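Hth-type dhaklm operon transcriptional activator DHAS (Lactococcus lactis, PDB 2IU5) activates transcription of the dhaKLM operon in response to dihydroxyacetone, binding an inverted repeat at its promoter as a homodimer in complex with DhaQ. Local coordinates at residues M26-A30 / I98-I103; I18-K23 / L60-I64. The protein carries 1 engineered substitution. All blocks are in the same frame, centred on the assembly; numbering follows the deposited sequence.

Contact 1 of 2, residues M26-A30 / I98-I103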
loop_
_atom_site.group_PDB
_atom_site.type_symbol
_atom_site.label_atom_id
_atom_site.label_comp_id
_atom_site.label_asym_id
_atom_site.label_seq_id
_atom_site.Cartn_x
_atom_site.Cartn_y
_atom_site.Cartn_z
ATOM N N MET A 26 8.337 1.044 -26.152
ATOM C CA MET A 26 7.946 1.805 -24.941
ATOM C C MET A 26 9.146 2.282 -24.127
ATOM O O MET A 26 9.029 3.143 -23.269
ATOM C CB MET A 26 7.026 0.962 -24.041
ATOM C CG MET A 26 5.628 0.767 -24.587
ATOM S SD MET A 26 4.624 2.232 -24.275
ATOM C CE MET A 26 4.079 1.981 -22.573
ATOM N N GLN A 27 10.322 1.729 -24.389
ATOM C CA GLN A 27 11.506 2.248 -23.724
ATOM C C GLN A 27 11.813 3.677 -24.171
ATOM O O GLN A 27 12.340 4.478 -23.390
ATOM C CB GLN A 27 12.688 1.305 -23.988
ATOM C CG GLN A 27 14.041 1.774 -23.480
ATOM C CD GLN A 27 14.161 1.655 -21.982
ATOM O OE1 GLN A 27 13.515 0.809 -21.362
ATOM N NE2 GLN A 27 14.984 2.497 -21.387
ATOM N N SER A 28 11.495 3.991 -25.423
ATOM C CA SER A 28 12.057 5.202 -26.023
ATOM C C SER A 28 11.038 6.064 -26.753
ATOM O O SER A 28 11.416 7.090 -27.326
ATOM C CB SER A 28 13.204 4.824 -26.980
ATOM O OG SER A 28 12.702 3.965 -28.004
ATOM N N ASN A 29 9.774 5.642 -26.734
ATOM C CA ASN A 29 8.691 6.405 -27.368
ATOM C C ASN A 29 7.521 6.554 -26.402
ATOM O O ASN A 29 7.292 5.666 -25.578
ATOM C CB ASN A 29 8.207 5.674 -28.620
ATOM C CG ASN A 29 9.286 5.537 -29.681
ATOM O OD1 ASN A 29 9.488 6.459 -30.486
ATOM N ND2 ASN A 29 9.983 4.400 -29.697
ATOM N N ALA A 30 6.792 7.667 -26.505
ATOM C CA ALA A 30 5.565 7.809 -25.714
ATOM C C ALA A 30 4.548 6.774 -26.179
ATOM O O ALA A 30 4.444 6.482 -27.370
ATOM C CB ALA A 30 5.001 9.199 -25.890
ATOM N N ILE A 98 10.817 2.032 -17.420
ATOM C CA ILE A 98 10.261 3.163 -18.140
ATOM C C ILE A 98 8.857 2.811 -18.628
ATOM O O ILE A 98 7.934 3.623 -18.542
ATOM C CB ILE A 98 11.139 3.595 -19.303
ATOM C CG1 ILE A 98 12.410 4.213 -18.746
ATOM C CG2 ILE A 98 10.373 4.530 -20.249
ATOM C CD1 ILE A 98 13.384 4.668 -19.771
ATOM N N PHE A 99 8.685 1.600 -19.142
ATOM C CA PHE A 99 7.382 1.082 -19.554
ATOM C C PHE A 99 6.399 1.248 -18.407
ATOM O O PHE A 99 5.302 1.792 -18.610
ATOM C CB PHE A 99 7.562 -0.400 -19.913
ATOM C CG PHE A 99 6.315 -1.150 -20.321
ATOM C CD1 PHE A 99 5.841 -1.134 -21.622
ATOM C CD2 PHE A 99 5.618 -1.892 -19.386
ATOM C CE1 PHE A 99 4.695 -1.843 -21.970
ATOM C CE2 PHE A 99 4.477 -2.594 -19.732
ATOM C CZ PHE A 99 4.013 -2.568 -21.026
ATOM N N TYR A 100 6.782 0.778 -17.212
ATOM C CA TYR A 100 5.839 0.816 -16.086
ATOM C C TYR A 100 5.608 2.217 -15.551
ATOM O O TYR A 100 4.486 2.540 -15.135
ATOM C CB TYR A 100 6.121 -0.240 -14.989
ATOM C CG TYR A 100 5.675 -1.574 -15.516
ATOM C CD1 TYR A 100 4.308 -1.878 -15.584
ATOM C CD2 TYR A 100 6.581 -2.519 -15.958
ATOM C CE1 TYR A 100 3.851 -3.083 -16.073
ATOM C CE2 TYR A 100 6.127 -3.755 -16.456
ATOM C CZ TYR A 100 4.760 -4.016 -16.502
ATOM O OH TYR A 100 4.291 -5.208 -16.987
ATOM N N GLN A 101 6.628 3.069 -15.544
ATOM C CA GLN A 101 6.409 4.482 -15.235
ATOM C C GLN A 101 5.316 5.048 -16.145
ATOM O O GLN A 101 4.409 5.764 -15.683
ATOM C CB GLN A 101 7.661 5.311 -15.510
ATOM C CG GLN A 101 8.792 5.104 -14.564
ATOM C CD GLN A 101 9.955 6.015 -14.890
ATOM O OE1 GLN A 101 10.017 6.604 -15.981
ATOM N NE2 GLN A 101 10.885 6.142 -13.949
ATOM N N LYS A 102 5.406 4.726 -17.435
ATOM C CA LYS A 102 4.396 5.188 -18.374
ATOM C C LYS A 102 3.015 4.653 -18.094
ATOM O O LYS A 102 2.037 5.384 -18.203
ATOM C CB LYS A 102 4.815 4.939 -19.815
ATOM C CG LYS A 102 5.986 5.798 -20.211
ATOM C CD LYS A 102 6.522 5.411 -21.581
ATOM C CE LYS A 102 7.704 6.293 -21.916
ATOM N NZ LYS A 102 8.487 5.839 -23.106
ATOM N N ILE A 103 2.933 3.384 -17.734
ATOM C CA ILE A 103 1.641 2.766 -17.452
ATOM C C ILE A 103 0.996 3.375 -16.210
ATOM O O ILE A 103 -0.226 3.574 -16.180
ATOM C CB ILE A 103 1.778 1.273 -17.253
ATOM C CG1 ILE A 103 2.294 0.596 -18.531
ATOM C CG2 ILE A 103 0.441 0.679 -16.806
ATOM C CD1 ILE A 103 1.493 0.906 -19.761
HETATM O O HOH W 1 10.913 0.150 -20.212
HETATM O O HOH W 2 11.233 7.089 -22.882
#
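Lys-102 reaches from helix 97-106 across to Met-26 and ends between the carbonyl oxygens of Met-26 and Asn-29, where helix 13-28 gives way to a loop. Its CB sits 4.1 Å from the methyl CE of Met-26. Beyond CG the chain is fully extended, which carries CD and CE past the oxygens of Met-26 and Asn-29 and delivers the ammonium group between them. There Lys-102 NZ donates to Met-26 O at 2.8 Å and to Asn-29 O at the same distance. In both bonds the nitrogen stands above the carbonyl plane, 38° out of it at Met-26 and 62° at Asn-29. A water completes the grip: it donates to Gln-27 O and accepts from Lys-102 NZ. Three partners thus hold the amine, and its positive charge at the C-terminal end of a helix probably interacts favourably with the helix dipole.

Next to this polar end lies an apolar patch. The Met-26 chain, bent at chi2 and chi3, curls round the edge of the Phe-99 ring; Met-26 CB lies near the ring plane, 3.4 Å from Phe-99 CD1, while SD is oblique to the ring at 5.5 Å from its centroid, a Met-aromatic contact. The CE methyl also reaches Ile-103 CD1. On the solvent side the Gln-27 side chain crosses Ile-98 at about a right angle, and a second water links Gln-27 OE1 to Phe-99 N.

Because Phe-99 and Ile-103 also pack on Leu-61 and Phe-65 of helix 57-73, the contact belongs to a junction of three helices. Lys-102 ties down carbonyl oxygens at and just after the end of helix 13-28, at the junction between the TetR-type DNA-binding domain and the C-terminal region.

Contact 2 of 2, residues I18-K23 / L60-I64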
loop_
_atom_site.group_PDB
_atom_site.type_symbol
_atom_site.label_atom_id
_atom_site.label_comp_id
_atom_site.label_asym_id
_atom_site.label_seq_id
_atom_site.Cartn_x
_atom_site.Cartn_y
_atom_site.Cartn_z
ATOM N N ILE A 18 5.358 -9.951 -30.799
ATOM C CA ILE A 18 4.678 -8.657 -30.898
ATOM C C ILE A 18 4.828 -7.897 -29.575
ATOM O O ILE A 18 5.157 -6.719 -29.557
ATOM C CB ILE A 18 3.198 -8.871 -31.244
ATOM C CG1 ILE A 18 3.067 -9.424 -32.666
ATOM C CG2 ILE A 18 2.445 -7.562 -31.139
ATOM C CD1 ILE A 18 1.649 -9.935 -32.941
ATOM N N ALA A 19 4.592 -8.569 -28.453
ATOM C CA ALA A 19 4.748 -7.925 -27.148
ATOM C C ALA A 19 6.165 -7.400 -26.881
ATOM O O ALA A 19 6.366 -6.287 -26.347
ATOM C CB ALA A 19 4.364 -8.912 -26.036
ATOM N N LYS A 20 7.157 -8.198 -27.241
ATOM C CA LYS A 20 8.550 -7.769 -27.084
ATOM C C LYS A 20 8.831 -6.503 -27.888
ATOM O O LYS A 20 9.473 -5.570 -27.395
ATOM C CB LYS A 20 9.523 -8.886 -27.463
ATOM C CG LYS A 20 10.975 -8.563 -27.169
ATOM C CD LYS A 20 11.128 -8.133 -25.708
ATOM C CE LYS A 20 12.592 -8.140 -25.238
ATOM N NZ LYS A 20 13.322 -6.958 -25.786
ATOM N N ALA A 21 8.345 -6.491 -29.124
ATOM C CA ALA A 21 8.457 -5.296 -29.954
ATOM C C ALA A 21 7.851 -4.060 -29.288
ATOM O O ALA A 21 8.474 -2.988 -29.242
ATOM C CB ALA A 21 7.827 -5.550 -31.308
ATOM N N PHE A 22 6.631 -4.217 -28.774
ATOM C CA PHE A 22 5.970 -3.110 -28.084
ATOM C C PHE A 22 6.770 -2.651 -26.872
ATOM O O PHE A 22 6.978 -1.450 -26.663
ATOM C CB PHE A 22 4.591 -3.539 -27.671
ATOM C CG PHE A 22 3.782 -2.448 -27.054
ATOM C CD1 PHE A 22 3.528 -1.278 -27.737
ATOM C CD2 PHE A 22 3.269 -2.604 -25.771
ATOM C CE1 PHE A 22 2.764 -0.253 -27.174
ATOM C CE2 PHE A 22 2.506 -1.586 -25.191
ATOM C CZ PHE A 22 2.256 -0.409 -25.901
ATOM N N LYS A 23 7.221 -3.615 -26.070
ATOM C CA LYS A 23 7.977 -3.266 -24.843
ATOM C C LYS A 23 9.255 -2.515 -25.231
ATOM O O LYS A 23 9.645 -1.546 -24.569
ATOM C CB LYS A 23 8.254 -4.501 -23.989
ATOM C CG LYS A 23 6.994 -4.950 -23.271
ATOM C CD LYS A 23 7.256 -6.060 -22.247
ATOM C CE LYS A 23 7.302 -7.404 -22.917
ATOM N NZ LYS A 23 7.663 -8.482 -21.915
ATOM N N LEU A 60 -3.168 -5.265 -26.380
ATOM C CA LEU A 60 -1.825 -5.796 -26.290
ATOM C C LEU A 60 -1.297 -5.525 -24.878
ATOM O O LEU A 60 -0.703 -6.425 -24.277
ATOM C CB LEU A 60 -0.905 -5.156 -27.351
ATOM C CG LEU A 60 0.528 -5.637 -27.246
ATOM C CD1 LEU A 60 0.621 -7.184 -27.338
ATOM C CD2 LEU A 60 1.339 -4.996 -28.361
ATOM N N LEU A 61 -1.519 -4.319 -24.353
ATOM C CA LEU A 61 -1.075 -4.003 -22.980
ATOM C C LEU A 61 -1.698 -4.964 -21.985
ATOM O O LEU A 61 -0.993 -5.512 -21.128
ATOM C CB LEU A 61 -1.455 -2.563 -22.594
ATOM C CG LEU A 61 -0.574 -1.419 -23.089
ATOM C CD1 LEU A 61 -1.218 -0.148 -22.584
ATOM C CD2 LEU A 61 0.837 -1.594 -22.484
ATOM N N SER A 62 -3.006 -5.175 -22.086
ATOM C CA SER A 62 -3.706 -6.059 -21.161
ATOM C C SER A 62 -3.048 -7.432 -21.192
ATOM O O SER A 62 -2.818 -8.067 -20.147
ATOM C CB SER A 62 -5.172 -6.161 -21.571
ATOM O OG SER A 62 -5.831 -4.945 -21.267
ATOM N N TRP A 63 -2.736 -7.900 -22.396
ATOM C CA TRP A 63 -2.134 -9.216 -22.561
ATOM C C TRP A 63 -0.753 -9.252 -21.916
ATOM O O TRP A 63 -0.398 -10.221 -21.220
ATOM C CB TRP A 63 -2.077 -9.622 -24.057
ATOM C CG TRP A 63 -1.613 -11.043 -24.182
ATOM C CD1 TRP A 63 -2.380 -12.151 -24.064
ATOM C CD2 TRP A 63 -0.278 -11.501 -24.427
ATOM N NE1 TRP A 63 -1.626 -13.280 -24.224
ATOM C CE2 TRP A 63 -0.327 -12.911 -24.446
ATOM C CE3 TRP A 63 0.952 -10.868 -24.631
ATOM C CZ2 TRP A 63 0.800 -13.702 -24.669
ATOM C CZ3 TRP A 63 2.073 -11.654 -24.849
ATOM C CH2 TRP A 63 1.988 -13.060 -24.863
ATOM N N ILE A 64 0.033 -8.201 -22.132
ATOM C CA ILE A 64 1.364 -8.135 -21.540
ATOM C C ILE A 64 1.269 -8.221 -20.016
ATOM O O ILE A 64 2.026 -8.959 -19.385
ATOM C CB ILE A 64 2.061 -6.848 -21.973
ATOM C CG1 ILE A 64 2.561 -7.017 -23.406
ATOM C CG2 ILE A 64 3.238 -6.522 -21.070
ATOM C CD1 ILE A 64 2.863 -5.657 -24.059
#
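Ala-19 and Phe-22 of helix 13-28 face Leu-60, Trp-63 and Ile-64 of helix 57-73, packing the first helix of the TetR-type DNA-binding domain against the helix that follows its helix-turn-helix motif. The axes of the two short segments cross at -102° and come no closer than 10.5 Å, a gap filled by side chains.

The small methyl of Ala-19 leaves a shallow hollow that receives larger groups: Ile-64 CG1 comes within 3.7 Å of Ala-19 CB, and Trp-63 presents the edge of its indole there, with CZ3 3.8 Å from the same Ala-19 CB. The two branches of Leu-60 split, CD1 lying beside Ala-19 CA and CB and CD2 in the notch between Ile-18 CG2 and Phe-22 CB, the latter at 3.6 Å. Phe-22 holds CG anti to the backbone N (chi1 -175°), which places its ring beside Leu-61 and Ile-64; Leu-61 CG lies 3.7 Å from Phe-22 CE2. Ile-39 of helix 36-43 also touches Phe-22, extending this core to the helix-turn-helix. At the margin the Lys-23 chain passes Ile-64, and its amine forms a salt bridge with Asp-68. Ile-64 CD1 meets the edge of the Phe-22 ring, 3.5 Å from Phe-22 CD2.

In the fold
Contacts 1 and 2 have centres 12 Å apart on the same side of the chain's centre, and both use helix 13-28: contact 2 its middle, contact 1 its C-terminal end. Along the chain the order is 18-23, 26-30, 60-64, 98-103, so the segments alternate along the chain. In space the two contacts touch directly, with Phe-99 CZ 3.6 Å from Leu-61 CD2 and Phe-99 CE1 3.9 Å from Phe-22 CE2. Contact 2 lies within the DNA-binding domain, whereas contact 1 joins that domain to helix 97-106 of the C-terminal region. The continuous packing offers a plausible route for coupling between the two regions.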